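Local coordinates for stage II sporulation protein Q (PDB 3TUF) that forms with SpoIIIAH an intercellular channel between forespore and mother cell, and takes part in forespore engulfment during sporulation, at residues P44-E49 against D95-L100. Sequence-based numbering, arbitrary orientation.
Sequences PVVDSE and DVSASL
P44 and V45 bring the N-terminal approach of the chain against strand 95-97 in the peptidase M23-type (LytM-like) β-fold, where they make a single β-bridge, V45 to V96, with CA atoms 4.5 Å apart. One hydrogen bond ties the backbones: S97 N gives its proton to P44 O at 2.9 Å. The N-H···O angle is nearly straight (164°), although the donor lies well above the carbonyl plane, and V96 CA adds a CH···O contact to the same oxygen. Proline suits this place through its ring, a compact apolar group buried against Y129 and F167 of the neighbouring strands, with P44 CB 3.7 Å from S97 O.

V96 CG1, anti to the backbone N, comes 3.5 Å from P44 O. The side chain as a whole faces away from 44-49, into the core formed by Y129, L132, I149 and V165, a setting that a β-branched aliphatic residue in a strand fills well. Strand 95-97 pairs with strand 148-151, and the loop at 44-46 lies along its outer edge, 95-97 being an outermost strand of the three-stranded sheet within this chain.

Near the surface, V46 also meets V148. D95 turns its carboxylate to K151 in a salt bridge, a charged end suited to this partly exposed side of the strand. Farther along, the OG of S99 pairs with A42 O just before P44. S97 can be followed outward from the backbone, and its small side chain is consistent with the close approach of the loop. Its CB meets V46 CG2 at 4.0 Å; at the tip, S97 OG lies nearer to that methyl, 3.7 Å from V46 CG2, and sits 3.2 Å from V45 O, but the angle is too poor for a hydrogen bond.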
ATOM      1  N   PRO A  44      -8.554 -16.565  39.860  1.00 46.28           N
ATOM      2  CA  PRO A  44      -8.834 -15.219  40.401  1.00 42.58           C
ATOM      3  C   PRO A  44     -10.184 -15.126  41.153  1.00 46.46           C
ATOM      4  O   PRO A  44     -10.947 -14.120  40.981  1.00 47.82           O
ATOM      5  CB  PRO A  44      -8.899 -14.376  39.133  1.00 43.07           C
ATOM      6  CG  PRO A  44      -9.579 -15.269  38.186  1.00 36.42           C
ATOM      7  CD  PRO A  44      -9.036 -16.683  38.475  1.00 43.15           C
ATOM      8  N   VAL A  45     -10.469 -16.145  41.974  1.00 40.30           N
ATOM      9  CA  VAL A  45     -11.806 -16.308  42.581  1.00 40.07           C
ATOM     10  C   VAL A  45     -11.601 -16.796  44.000  1.00 41.50           C
ATOM     11  O   VAL A  45     -10.505 -17.237  44.328  1.00 41.98           O
ATOM     12  CB  VAL A  45     -12.618 -17.271  41.735  1.00 42.67           C
ATOM     13  CG1 VAL A  45     -13.630 -17.954  42.500  1.00 48.28           C
ATOM     14  CG2 VAL A  45     -13.302 -16.518  40.654  1.00 35.90           C
ATOM     15  N   VAL A  46     -12.602 -16.677  44.880  1.00 38.45           N
ATOM     16  CA  VAL A  46     -12.403 -17.193  46.219  1.00 45.11           C
ATOM     17  C   VAL A  46     -12.975 -18.616  46.280  1.00 38.79           C
ATOM     18  O   VAL A  46     -12.344 -19.561  46.759  1.00 49.47           O
ATOM     19  CB  VAL A  46     -13.037 -16.293  47.301  1.00 48.20           C
ATOM     20  CG1 VAL A  46     -12.924 -16.979  48.641  1.00 46.89           C
ATOM     21  CG2 VAL A  46     -12.373 -14.881  47.369  1.00 43.85           C
ATOM     22  N   ASP A  47     -14.186 -18.776  45.784  1.00 46.76           N
ATOM     23  CA  ASP A  47     -14.764 -20.072  45.718  1.00 49.22           C
ATOM     24  C   ASP A  47     -14.497 -20.667  44.328  1.00 48.83           C
ATOM     25  O   ASP A  47     -15.435 -20.757  43.506  1.00 48.87           O
ATOM     26  CB  ASP A  47     -16.251 -19.939  45.929  1.00 44.22           C
ATOM     27  CG  ASP A  47     -16.912 -21.268  46.034  1.00 49.80           C
ATOM     28  OD1 ASP A  47     -16.162 -22.284  46.117  1.00 47.25           O
ATOM     29  OD2 ASP A  47     -18.148 -21.308  46.025  1.00 53.41           O
ATOM     30  N   SER A  48     -13.246 -21.087  44.053  1.00 49.07           N
ATOM     31  CA  SER A  48     -12.868 -21.657  42.724  1.00 58.74           C
ATOM     32  C   SER A  48     -13.640 -22.897  42.313  1.00 62.90           C
ATOM     33  O   SER A  48     -13.776 -23.173  41.142  1.00 61.85           O
ATOM     34  CB  SER A  48     -11.380 -21.968  42.639  1.00 54.37           C
ATOM     35  OG  SER A  48     -10.882 -22.302  43.909  1.00 68.53           O
ATOM     36  N   GLU A  49     -14.163 -23.645  43.260  1.00 60.38           N
ATOM     37  CA  GLU A  49     -14.903 -24.832  42.879  1.00 56.20           C
ATOM     38  C   GLU A  49     -16.266 -24.553  42.308  1.00 55.25           C
ATOM     39  O   GLU A  49     -16.764 -25.375  41.592  1.00 62.71           O
ATOM     40  CB  GLU A  49     -15.082 -25.738  44.067  1.00 72.95           C
ATOM     41  CG  GLU A  49     -13.793 -26.334  44.513  1.00 77.24           C
ATOM     42  CD  GLU A  49     -13.608 -27.717  43.992  1.00 96.60           C
ATOM     43  OE1 GLU A  49     -14.504 -28.225  43.259  1.00100.12           O
ATOM     44  OE2 GLU A  49     -12.558 -28.302  44.331  1.00106.72           O
ATOM     45  N   ASP A  95     -17.248 -13.471  44.135  1.00 31.74           N
ATOM     46  CA  ASP A  95     -16.236 -12.499  44.496  1.00 32.80           C
ATOM     47  C   ASP A  95     -15.033 -12.858  43.725  1.00 35.65           C
ATOM     48  O   ASP A  95     -14.686 -14.031  43.635  1.00 42.06           O
ATOM     49  CB  ASP A  95     -15.960 -12.525  45.996  1.00 35.17           C
ATOM     50  CG  ASP A  95     -17.259 -12.219  46.857  1.00 47.27           C
ATOM     51  OD1 ASP A  95     -17.739 -11.041  46.848  1.00 55.24           O
ATOM     52  OD2 ASP A  95     -17.782 -13.139  47.534  1.00 49.70           O
ATOM     53  N   VAL A  96     -14.424 -11.850  43.118  1.00 34.68           N
ATOM     54  CA  VAL A  96     -13.159 -12.008  42.427  1.00 33.61           C
ATOM     55  C   VAL A  96     -11.987 -11.603  43.322  1.00 38.49           C
ATOM     56  O   VAL A  96     -12.106 -10.631  44.091  1.00 36.82           O
ATOM     57  CB  VAL A  96     -13.198 -11.046  41.281  1.00 30.20           C
ATOM     58  CG1 VAL A  96     -11.737 -10.748  40.655  1.00 34.51           C
ATOM     59  CG2 VAL A  96     -14.264 -11.483  40.287  1.00 32.56           C
ATOM     60  N   SER A  97     -10.850 -12.282  43.206  1.00 33.85           N
ATOM     61  CA  SER A  97      -9.705 -11.946  44.050  1.00 36.28           C
ATOM     62  C   SER A  97      -8.400 -12.014  43.328  1.00 40.92           C
ATOM     63  O   SER A  97      -8.265 -12.654  42.294  1.00 31.61           O
ATOM     64  CB  SER A  97      -9.630 -12.890  45.244  1.00 45.40           C
ATOM     65  OG  SER A  97      -9.758 -14.210  44.804  1.00 44.11           O
ATOM     66  N   ALA A  98      -7.407 -11.383  43.911  1.00 44.30           N
ATOM     67  CA  ALA A  98      -6.159 -11.215  43.225  1.00 38.06           C
ATOM     68  C   ALA A  98      -5.501 -12.585  43.070  1.00 44.20           C
ATOM     69  O   ALA A  98      -5.372 -13.379  44.024  1.00 46.18           O
ATOM     70  CB  ALA A  98      -5.264 -10.233  43.953  1.00 32.50           C
ATOM     71  N   SER A  99      -5.165 -12.866  41.817  1.00 37.12           N
ATOM     72  CA  SER A  99      -4.487 -14.074  41.421  1.00 40.61           C
ATOM     73  C   SER A  99      -3.053 -14.102  41.924  1.00 42.55           C
ATOM     74  O   SER A  99      -2.513 -15.167  42.139  1.00 46.93           O
ATOM     75  CB  SER A  99      -4.484 -14.138  39.903  1.00 47.07           C
ATOM     76  OG  SER A  99      -3.534 -15.083  39.466  1.00 52.19           O
ATOM     77  N   LEU A 100      -2.435 -12.932  42.066  1.00 49.09           N
ATOM     78  CA  LEU A 100      -1.113 -12.817  42.653  1.00 50.57           C
ATOM     79  C   LEU A 100      -1.052 -11.490  43.396  1.00 56.16           C
ATOM     80  O   LEU A 100      -1.877 -10.608  43.167  1.00 63.99           O
ATOM     81  CB  LEU A 100      -0.027 -12.810  41.579  1.00 46.59           C
ATOM     82  CG  LEU A 100       0.270 -14.044  40.699  1.00 50.09           C
ATOM     83  CD1 LEU A 100       0.973 -13.589  39.464  1.00 46.04           C
ATOM     84  CD2 LEU A 100       1.105 -15.131  41.385  1.00 49.38           C
TER